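Local coordinates for mandelate racemase/muconate lactonizing enzyme family protein (Azoarcus sp., PDB 2QDE) that is of unassigned function but belongs to the mandelate racemase/muconate lactonizing enzyme family and holds a barium ion in its enolase-like barrel domain, at residues K88-M93 with T106-L111; A153-R158 with D334-R339; A180-A185 with V190-D195; E221-A226 with D230-L235. All blocks are in the same frame, centred on the assembly; numbering follows the deposited sequence.

Contact 1 (K88-M93 with T106-L111); sequences KIVGRM and TVDFAL
The Asp108 carboxylate is the one flat group that touches across the contact, and it meets only carbon there: Val90 CG2 lies 4.0 Å from Asp108 OD1. Its polar partners are the backbone N atoms of Leu277, bound to OD2, and Leu278, bound to OD1, at the start of helix 277-290. The Phe109 ring carries Thr106 N above one face, toward the rim. The rest of the interface is apolar. Ile89 and Leu111 reach toward each other tip to tip, with Ile89 CG2 3.9 Å from Leu111 CD1. One helical turn along, Met93 meets Val107 in the same manner. The sulfur lies on the valine, and a bend at chi3 (-71°) turns the methyl onto it as well: Met93 SD is 3.7 Å from Val107 CG1, and Met93 CE 3.8 Å from the same atom. The segments 88-93 and 106-111 run nearly antiparallel, at 169°, their axes 10.8 Å apart at closest approach, a spacing these side chains bridge. Helix 62-78 covers the interface through Val77, Leu78 and Phe73. Cohesion between the two segments is therefore dispersive, while the buried carboxylate is satisfied by amides of a helix start, which would probably favour its charged form.

Contact 2 (A153-R158 with D334-R339); sequences ALAVLR and DCLNSR
Leu336 supplies the whole contact from the loop side, its two methyls dividing the helix surface between them. Leu336 CD1 lies 3.8 Å from Ala155 O and 4.4 Å from Ala155 CB, so this branch rests mainly on the helix backbone. The other branch, Leu336 CD2, meets Val156 CG2 at 4.0 Å. Val156 and Leu336 cross at about a right angle and meet through this one methyl pair. With CG anti to its own carbonyl carbon (chi1 -62°), the leucine reaches out from the loop to the helix. The buried area is small, 103 Å² summed over both segments. In the next shell, Leu139 of strand 135-140 touches both Val156 and Leu336, and Phe161 packs on Val156. Asn337 ND2 makes a weak hydrogen bond to Glu159 OE2. The segment is held on both sides of Leu336: Asp334, with positive phi, is the C-prime residue of a Schellman motif ending helix 328-332, and Ser338 is hydrogen-bonded to Phe352 of strand 351-353. The packing is consistent with a loop late in the chain closing on helix 146-159, which follows the first strand, 135-140, of an enolase-type modified TIM barrel.

Contact 3 (A180-A185 with V190-D195); sequences AEVRRA and VDLFID. With BA (barium ion), chain I.
Arg183 and Leu192 bury 77 and 72 Å² in this contact, and the two chains run alongside each other, pointing opposite ways. The arginine chain is bent at chi2 and chi3 (-88°), which lays its guanidinium over the leucine: Leu192 CD2 stands 4.1 Å above the plane, over the centre of the group. At the edge of the same group, Arg183 NH2 donates to Val190 O at 2.7 Å. That acceptor lies only 7° out of the guanidinium plane and is approached on a lone pair in its carbonyl plane, although the N-H...O angle of 141° is far from straight. Arg183 NH2 also bonds to Gly187 O and NH1 to Tyr215 O, so several carbonyls fix the rotation of the buried cation. A water held by Leu192 N at 2.8 Å accepts a weak bond from Arg183 NH1. Val182 adds the apolar part, its CG1 4.0 Å from Leu192 CD1. Farther along the strand, Asp195 grips the barium ion with both oxygens, OD2 at 2.7 Å and OD1 at 3.1 Å. Helix 172-186 thereby packs on strand 192-195 within a beta-alpha-beta unit, flanked by helix 146-159 at Val182 and Val190, with strands 164-167 and 220-221 pairing on either side.

Contact 4 (E221-A226 with D230-L235); sequences EQPLPA and DGMARL. With BA (barium ion), chain I.
Pro223 and Leu224 press onto helix 229-236 in the tight part of the contact, whereas Pro225, Ala226, Asp230 and Arg234 form a looser, partly exposed margin. Leu224 CD1 lies 3.3 Å from Gly231 C and 3.5 Å from Met232 N. The leucine methyl thus sits directly on the helix backbone, an approach open to it because Gly231 has no side chain on the face turned toward the loop. Beside it, Pro223 CG and Leu235 CD2 are 3.5 Å apart, closer than usual van der Waals contact. Met232 closes the other flank: the bend at chi2 (-79°) folds the sulfur back to the loop, with Met232 SD 3.8 Å from Pro223 CD and 4.1 Å from Leu224 CB. Ile243 of strand 243-245 touches Pro223, Met232 and Leu235, and Ala205 of helix 202-212 meets both leucines from another direction. Toward the margin, packing passes to another chain: Leu224 and Pro225 touch Asn291 of a neighbouring subunit, and Arg234 lies against Arg236 of that same subunit. At the inner end of the loop segment, Glu221 OE2 binds the barium ion at 2.8 Å, while Glu221 OE1 forms a salt bridge with Lys165. The backbone then turns through positive phi at Gln222 and leaves the strand for the helix. A metal-binding acidic residue at a strand end, followed by a loop packed onto the next helix, is characteristic of the barrel domain of the enolase superfamily.

Contact 1 comes first along the chain and lies in the N-terminal family domain, its centre 32 to 40 Å from the other three, which fall within the enolase C-terminal range. The segments of contact 2 enclose both 180-195 and 221-235 in sequence. Contacts 2 and 3 have centres 16 Å apart and touch where helix 146-159 meets helix 172-186, for example Ala153 CB to Val182 CG1 at 4.1 Å. Contacts 3 and 4 meet through adjacent parallel strands, 192-195 and 220-221, and each supplies a carboxylate to the barium ion. Asn197 and Asp246 complete the protein ligands, so consecutive strands of one barrel converge on the metal.

Contact 1 (K88-M93 with T106-L111)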
# COMPACT_ATOMS: atom_id res chain seq x y z
N LYS A 88 -21.77 -28.09 13.39
CA LYS A 88 -21.61 -27.92 14.82
C LYS A 88 -20.34 -28.59 15.35
O LYS A 88 -19.53 -27.95 16.03
CB LYS A 88 -22.83 -28.47 15.56
CG LYS A 88 -22.83 -28.20 17.06
CD LYS A 88 -23.92 -29.01 17.77
CE LYS A 88 -23.82 -28.85 19.28
NZ LYS A 88 -24.70 -29.83 19.99
N ILE A 89 -20.16 -29.87 15.04
CA ILE A 89 -18.99 -30.61 15.50
C ILE A 89 -17.66 -30.07 14.97
O ILE A 89 -16.69 -29.94 15.72
CB ILE A 89 -19.12 -32.11 15.13
CG1 ILE A 89 -20.33 -32.71 15.86
CG2 ILE A 89 -17.85 -32.86 15.50
CD1 ILE A 89 -20.72 -34.09 15.37
N VAL A 90 -17.62 -29.74 13.69
CA VAL A 90 -16.40 -29.19 13.09
C VAL A 90 -16.05 -27.89 13.80
O VAL A 90 -14.89 -27.60 14.05
CB VAL A 90 -16.59 -28.92 11.58
CG1 VAL A 90 -15.37 -28.19 11.01
CG2 VAL A 90 -16.79 -30.24 10.85
N GLY A 91 -17.08 -27.12 14.14
CA GLY A 91 -16.86 -25.86 14.83
C GLY A 91 -16.33 -26.08 16.24
O GLY A 91 -15.37 -25.43 16.66
N ARG A 92 -16.94 -27.00 16.98
CA ARG A 92 -16.48 -27.26 18.33
C ARG A 92 -15.05 -27.81 18.34
O ARG A 92 -14.26 -27.46 19.20
CB ARG A 92 -17.43 -28.23 19.05
CG ARG A 92 -18.83 -27.65 19.28
CD ARG A 92 -19.65 -28.56 20.19
NE ARG A 92 -19.15 -28.53 21.56
CZ ARG A 92 -19.49 -29.42 22.50
NH1 ARG A 92 -20.31 -30.42 22.20
NH2 ARG A 92 -19.02 -29.31 23.73
N MET A 93 -14.72 -28.67 17.37
CA MET A 93 -13.36 -29.20 17.32
C MET A 93 -12.34 -28.07 17.12
O MET A 93 -11.26 -28.08 17.73
CB MET A 93 -13.21 -30.24 16.19
CG MET A 93 -13.91 -31.59 16.45
SD MET A 93 -13.34 -32.97 15.39
CE MET A 93 -14.02 -32.48 13.82
N THR A 106 -9.99 -36.66 9.88
CA THR A 106 -10.38 -38.04 10.07
C THR A 106 -11.77 -38.16 10.69
O THR A 106 -12.57 -39.00 10.28
CB THR A 106 -9.35 -38.76 10.95
OG1 THR A 106 -8.07 -38.69 10.31
CG2 THR A 106 -9.73 -40.22 11.14
N VAL A 107 -12.04 -37.32 11.68
CA VAL A 107 -13.34 -37.32 12.34
C VAL A 107 -14.42 -36.92 11.32
O VAL A 107 -15.46 -37.55 11.21
CB VAL A 107 -13.36 -36.32 13.52
CG1 VAL A 107 -14.78 -36.16 14.06
CG2 VAL A 107 -12.42 -36.80 14.62
N ASP A 108 -14.13 -35.85 10.58
CA ASP A 108 -15.03 -35.33 9.56
C ASP A 108 -15.37 -36.40 8.52
O ASP A 108 -16.53 -36.53 8.11
CB ASP A 108 -14.36 -34.12 8.88
CG ASP A 108 -15.12 -33.62 7.65
OD1 ASP A 108 -15.69 -32.51 7.70
OD2 ASP A 108 -15.13 -34.35 6.64
N PHE A 109 -14.37 -37.16 8.09
CA PHE A 109 -14.58 -38.22 7.10
C PHE A 109 -15.57 -39.26 7.59
O PHE A 109 -16.47 -39.67 6.85
CB PHE A 109 -13.27 -38.94 6.76
CG PHE A 109 -12.20 -38.05 6.16
CD1 PHE A 109 -12.53 -36.84 5.56
CD2 PHE A 109 -10.87 -38.45 6.19
CE1 PHE A 109 -11.54 -36.03 4.99
CE2 PHE A 109 -9.87 -37.65 5.63
CZ PHE A 109 -10.21 -36.44 5.03
N ALA A 110 -15.40 -39.70 8.84
CA ALA A 110 -16.27 -40.71 9.43
C ALA A 110 -17.67 -40.17 9.69
O ALA A 110 -18.64 -40.92 9.68
CB ALA A 110 -15.66 -41.25 10.74
N LEU A 111 -17.78 -38.87 9.94
CA LEU A 111 -19.10 -38.29 10.18
C LEU A 111 -19.90 -38.32 8.88
O LEU A 111 -21.07 -38.72 8.86
CB LEU A 111 -18.97 -36.85 10.71
CG LEU A 111 -18.61 -36.71 12.19
CD1 LEU A 111 -18.21 -35.28 12.51
CD2 LEU A 111 -19.81 -37.14 13.05

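Contact 2 (A153-R158 with D334-R339)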
# COMPACT_ATOMS: atom_id res chain seq x y z
N ALA A 153 7.56 -42.62 -16.51
CA ALA A 153 6.80 -41.50 -17.05
C ALA A 153 6.03 -41.95 -18.29
O ALA A 153 4.84 -41.69 -18.43
CB ALA A 153 7.74 -40.35 -17.41
N LEU A 154 6.72 -42.64 -19.19
CA LEU A 154 6.11 -43.15 -20.41
C LEU A 154 5.01 -44.17 -20.10
O LEU A 154 3.97 -44.16 -20.73
CB LEU A 154 7.18 -43.78 -21.31
CG LEU A 154 8.16 -42.80 -21.95
CD1 LEU A 154 9.32 -43.55 -22.58
CD2 LEU A 154 7.43 -41.96 -22.99
N ALA A 155 5.25 -45.03 -19.11
CA ALA A 155 4.27 -46.04 -18.73
C ALA A 155 3.01 -45.35 -18.20
O ALA A 155 1.89 -45.74 -18.54
CB ALA A 155 4.85 -46.95 -17.65
N VAL A 156 3.20 -44.33 -17.37
CA VAL A 156 2.10 -43.58 -16.79
C VAL A 156 1.27 -42.90 -17.89
O VAL A 156 0.04 -42.94 -17.86
CB VAL A 156 2.62 -42.50 -15.82
CG1 VAL A 156 1.50 -41.54 -15.46
CG2 VAL A 156 3.16 -43.17 -14.56
N LEU A 157 1.96 -42.28 -18.85
CA LEU A 157 1.27 -41.62 -19.94
C LEU A 157 0.51 -42.63 -20.80
O LEU A 157 -0.61 -42.37 -21.24
CB LEU A 157 2.26 -40.82 -20.79
CG LEU A 157 2.83 -39.58 -20.10
CD1 LEU A 157 3.99 -39.01 -20.90
CD2 LEU A 157 1.73 -38.55 -19.91
N ARG A 158 1.12 -43.80 -21.02
CA ARG A 158 0.47 -44.84 -21.83
C ARG A 158 -0.83 -45.32 -21.18
O ARG A 158 -1.78 -45.69 -21.88
CB ARG A 158 1.41 -46.03 -22.04
CG ARG A 158 2.17 -45.98 -23.36
CD ARG A 158 2.98 -47.26 -23.62
NE ARG A 158 4.28 -47.24 -22.94
CZ ARG A 158 4.60 -48.02 -21.91
NH1 ARG A 158 3.72 -48.89 -21.43
NH2 ARG A 158 5.81 -47.93 -21.36
N ASP A 334 1.70 -50.34 -5.96
CA ASP A 334 2.59 -50.23 -7.11
C ASP A 334 1.97 -50.69 -8.44
O ASP A 334 2.43 -51.65 -9.04
CB ASP A 334 3.88 -51.01 -6.82
CG ASP A 334 4.98 -50.73 -7.83
OD1 ASP A 334 5.06 -49.60 -8.33
OD2 ASP A 334 5.78 -51.64 -8.11
N CYS A 335 0.93 -49.99 -8.88
CA CYS A 335 0.26 -50.30 -10.14
C CYS A 335 -0.32 -49.01 -10.72
O CYS A 335 -0.22 -47.96 -10.09
CB CYS A 335 -0.86 -51.33 -9.92
SG CYS A 335 -1.94 -50.94 -8.55
N LEU A 336 -0.93 -49.10 -11.90
CA LEU A 336 -1.47 -47.90 -12.55
C LEU A 336 -2.99 -47.85 -12.65
O LEU A 336 -3.56 -46.85 -13.07
CB LEU A 336 -0.85 -47.74 -13.94
CG LEU A 336 0.67 -47.55 -13.93
CD1 LEU A 336 1.21 -47.60 -15.34
CD2 LEU A 336 1.01 -46.22 -13.25
N ASN A 337 -3.64 -48.95 -12.29
CA ASN A 337 -5.10 -49.01 -12.28
C ASN A 337 -5.50 -49.91 -11.11
O ASN A 337 -4.67 -50.67 -10.59
CB ASN A 337 -5.65 -49.52 -13.61
CG ASN A 337 -5.00 -50.80 -14.07
OD1 ASN A 337 -5.11 -51.83 -13.40
ND2 ASN A 337 -4.31 -50.74 -15.20
N SER A 338 -6.75 -49.82 -10.70
CA SER A 338 -7.24 -50.59 -9.55
C SER A 338 -7.64 -52.04 -9.79
O SER A 338 -7.89 -52.77 -8.83
CB SER A 338 -8.43 -49.86 -8.92
OG SER A 338 -9.46 -49.68 -9.87
N ARG A 339 -7.72 -52.48 -11.04
CA ARG A 339 -8.08 -53.88 -11.28
C ARG A 339 -6.91 -54.74 -10.81
O ARG A 339 -7.07 -55.92 -10.50
CB ARG A 339 -8.39 -54.15 -12.76
CG ARG A 339 -7.50 -53.41 -13.74
CD ARG A 339 -7.59 -54.00 -15.14
NE ARG A 339 -6.90 -55.28 -15.22
CZ ARG A 339 -6.58 -55.90 -16.36
NH1 ARG A 339 -6.89 -55.36 -17.53
NH2 ARG A 339 -5.94 -57.07 -16.32

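Contact 3 (A180-A185 with V190-D195)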
# COMPACT_ATOMS: atom_id res chain seq x y z
N ALA A 180 15.71 -33.03 -17.31
CA ALA A 180 16.24 -33.07 -18.67
C ALA A 180 15.83 -34.37 -19.35
O ALA A 180 15.27 -34.36 -20.45
CB ALA A 180 17.76 -32.94 -18.65
N GLU A 181 16.12 -35.49 -18.70
CA GLU A 181 15.80 -36.82 -19.23
C GLU A 181 14.30 -37.05 -19.41
O GLU A 181 13.84 -37.44 -20.49
CB GLU A 181 16.39 -37.90 -18.33
CG GLU A 181 15.79 -39.29 -18.55
CD GLU A 181 16.19 -39.92 -19.89
OE1 GLU A 181 16.75 -39.20 -20.75
OE2 GLU A 181 15.91 -41.13 -20.08
N VAL A 182 13.52 -36.82 -18.36
CA VAL A 182 12.08 -37.02 -18.44
C VAL A 182 11.46 -36.20 -19.57
O VAL A 182 10.63 -36.71 -20.34
CB VAL A 182 11.39 -36.67 -17.11
CG1 VAL A 182 9.89 -36.91 -17.22
CG2 VAL A 182 11.97 -37.52 -15.99
N ARG A 183 11.85 -34.93 -19.69
CA ARG A 183 11.32 -34.05 -20.74
C ARG A 183 11.60 -34.59 -22.14
O ARG A 183 10.72 -34.54 -23.01
CB ARG A 183 11.94 -32.65 -20.62
CG ARG A 183 11.54 -31.68 -21.75
CD ARG A 183 10.42 -30.75 -21.32
NE ARG A 183 9.10 -31.31 -21.56
CZ ARG A 183 7.97 -30.85 -21.03
NH1 ARG A 183 7.98 -29.81 -20.20
NH2 ARG A 183 6.82 -31.44 -21.33
N ARG A 184 12.82 -35.07 -22.36
CA ARG A 184 13.21 -35.60 -23.67
C ARG A 184 12.35 -36.79 -24.05
O ARG A 184 11.99 -36.97 -25.21
CB ARG A 184 14.68 -36.03 -23.66
CG ARG A 184 15.16 -36.60 -25.00
CD ARG A 184 16.39 -37.49 -24.83
NE ARG A 184 16.13 -38.62 -23.94
CZ ARG A 184 15.31 -39.64 -24.22
NH1 ARG A 184 14.67 -39.70 -25.38
NH2 ARG A 184 15.13 -40.61 -23.32
N ALA A 185 12.02 -37.61 -23.05
CA ALA A 185 11.22 -38.80 -23.26
C ALA A 185 9.75 -38.50 -23.57
O ALA A 185 9.21 -38.99 -24.56
CB ALA A 185 11.33 -39.71 -22.05
N VAL A 190 3.61 -32.71 -23.23
CA VAL A 190 3.13 -33.30 -21.98
C VAL A 190 3.23 -32.32 -20.81
O VAL A 190 4.22 -31.60 -20.68
CB VAL A 190 3.94 -34.57 -21.64
CG1 VAL A 190 3.68 -35.00 -20.20
CG2 VAL A 190 3.55 -35.69 -22.60
N ASP A 191 2.19 -32.30 -19.98
CA ASP A 191 2.12 -31.45 -18.79
C ASP A 191 3.08 -32.04 -17.76
O ASP A 191 2.79 -33.07 -17.14
CB ASP A 191 0.68 -31.45 -18.24
CG ASP A 191 0.52 -30.60 -16.97
OD1 ASP A 191 1.54 -30.19 -16.37
OD2 ASP A 191 -0.63 -30.37 -16.56
N LEU A 192 4.23 -31.40 -17.58
CA LEU A 192 5.24 -31.87 -16.64
C LEU A 192 5.63 -30.78 -15.64
O LEU A 192 5.87 -29.64 -16.03
CB LEU A 192 6.48 -32.30 -17.42
CG LEU A 192 7.72 -32.73 -16.62
CD1 LEU A 192 7.43 -34.04 -15.90
CD2 LEU A 192 8.91 -32.87 -17.56
N PHE A 193 5.67 -31.12 -14.35
CA PHE A 193 6.07 -30.15 -13.34
C PHE A 193 6.78 -30.81 -12.17
O PHE A 193 6.81 -32.04 -12.07
CB PHE A 193 4.89 -29.28 -12.88
CG PHE A 193 3.79 -30.03 -12.16
CD1 PHE A 193 3.76 -30.07 -10.77
CD2 PHE A 193 2.75 -30.63 -12.88
CE1 PHE A 193 2.69 -30.69 -10.09
CE2 PHE A 193 1.68 -31.25 -12.22
CZ PHE A 193 1.65 -31.28 -10.82
N ILE A 194 7.35 -30.01 -11.28
CA ILE A 194 8.08 -30.54 -10.13
C ILE A 194 7.59 -30.00 -8.79
O ILE A 194 7.02 -28.91 -8.72
CB ILE A 194 9.58 -30.25 -10.25
CG1 ILE A 194 9.82 -28.74 -10.34
CG2 ILE A 194 10.15 -30.96 -11.47
CD1 ILE A 194 11.29 -28.35 -10.34
N ASP A 195 7.82 -30.77 -7.74
CA ASP A 195 7.40 -30.42 -6.38
C ASP A 195 8.65 -30.33 -5.50
O ASP A 195 9.43 -31.28 -5.43
CB ASP A 195 6.47 -31.50 -5.85
CG ASP A 195 5.79 -31.13 -4.55
OD1 ASP A 195 6.20 -30.13 -3.92
OD2 ASP A 195 4.85 -31.85 -4.15
BA BA I . 3.98 -30.73 -1.81
O HOH W 1 4.74 -29.11 -19.10

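Contact 4 (E221-A226 with D230-L235)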
# COMPACT_ATOMS: atom_id res chain seq x y z
N GLU A 221 5.98 -26.47 -7.83
CA GLU A 221 5.18 -26.59 -6.62
C GLU A 221 5.96 -26.30 -5.33
O GLU A 221 6.96 -26.96 -5.03
CB GLU A 221 4.57 -27.99 -6.53
CG GLU A 221 3.59 -28.17 -5.36
CD GLU A 221 3.02 -29.58 -5.28
OE1 GLU A 221 2.93 -30.23 -6.34
OE2 GLU A 221 2.66 -30.02 -4.16
N GLN A 222 5.48 -25.31 -4.59
CA GLN A 222 6.06 -24.89 -3.31
C GLN A 222 7.59 -24.90 -3.24
O GLN A 222 8.18 -25.73 -2.53
CB GLN A 222 5.51 -25.76 -2.17
CG GLN A 222 5.73 -25.16 -0.79
CD GLN A 222 4.83 -23.96 -0.53
OE1 GLN A 222 5.28 -22.92 -0.05
NE2 GLN A 222 3.55 -24.11 -0.85
N PRO A 223 8.24 -23.97 -3.95
CA PRO A 223 9.70 -23.93 -3.91
C PRO A 223 10.27 -23.45 -2.57
O PRO A 223 11.31 -23.93 -2.13
CB PRO A 223 10.05 -22.98 -5.06
CG PRO A 223 8.88 -22.06 -5.10
CD PRO A 223 7.70 -22.98 -4.90
N LEU A 224 9.56 -22.53 -1.93
CA LEU A 224 10.00 -21.95 -0.65
C LEU A 224 9.17 -22.43 0.54
O LEU A 224 8.11 -23.01 0.37
CB LEU A 224 9.94 -20.42 -0.75
CG LEU A 224 10.70 -19.82 -1.95
CD1 LEU A 224 10.32 -18.35 -2.14
CD2 LEU A 224 12.20 -19.97 -1.73
N PRO A 225 9.66 -22.18 1.77
CA PRO A 225 8.94 -22.60 2.98
C PRO A 225 7.49 -22.13 2.99
O PRO A 225 7.15 -21.11 2.39
CB PRO A 225 9.76 -21.98 4.11
CG PRO A 225 11.15 -21.98 3.54
CD PRO A 225 10.92 -21.51 2.12
N ALA A 226 6.64 -22.88 3.69
CA ALA A 226 5.21 -22.57 3.79
C ALA A 226 4.92 -21.13 4.22
O ALA A 226 4.00 -20.50 3.71
CB ALA A 226 4.53 -23.54 4.75
N ASP A 230 6.15 -13.71 1.23
CA ASP A 230 6.81 -12.57 0.60
C ASP A 230 7.83 -13.12 -0.40
O ASP A 230 7.97 -12.60 -1.51
CB ASP A 230 7.53 -11.69 1.64
CG ASP A 230 6.56 -11.01 2.59
OD1 ASP A 230 5.58 -10.40 2.11
OD2 ASP A 230 6.77 -11.08 3.82
N GLY A 231 8.54 -14.17 0.00
CA GLY A 231 9.52 -14.77 -0.88
C GLY A 231 8.85 -15.37 -2.11
O GLY A 231 9.35 -15.22 -3.23
N MET A 232 7.72 -16.05 -1.91
CA MET A 232 7.00 -16.65 -3.02
C MET A 232 6.60 -15.55 -4.00
O MET A 232 6.74 -15.71 -5.22
CB MET A 232 5.76 -17.38 -2.51
CG MET A 232 6.06 -18.69 -1.76
SD MET A 232 6.42 -20.10 -2.84
CE MET A 232 4.72 -20.56 -3.33
N ALA A 233 6.12 -14.43 -3.47
CA ALA A 233 5.73 -13.31 -4.31
C ALA A 233 6.98 -12.77 -5.00
O ALA A 233 7.00 -12.58 -6.21
CB ALA A 233 5.07 -12.21 -3.47
N ARG A 234 8.04 -12.55 -4.22
CA ARG A 234 9.29 -12.02 -4.77
C ARG A 234 9.87 -12.93 -5.86
O ARG A 234 10.52 -12.46 -6.81
CB ARG A 234 10.33 -11.84 -3.66
CG ARG A 234 11.54 -11.02 -4.09
CD ARG A 234 12.71 -11.17 -3.12
NE ARG A 234 12.30 -10.93 -1.74
CZ ARG A 234 12.33 -11.86 -0.78
NH1 ARG A 234 12.74 -13.08 -1.06
NH2 ARG A 234 11.95 -11.55 0.45
N LEU A 235 9.64 -14.24 -5.74
CA LEU A 235 10.12 -15.21 -6.71
C LEU A 235 9.33 -15.06 -8.00
O LEU A 235 9.90 -15.07 -9.09
CB LEU A 235 9.96 -16.63 -6.18
CG LEU A 235 10.58 -17.76 -7.00
CD1 LEU A 235 12.09 -17.54 -7.12
CD2 LEU A 235 10.31 -19.11 -6.32
BA BA I . 3.98 -30.73 -1.81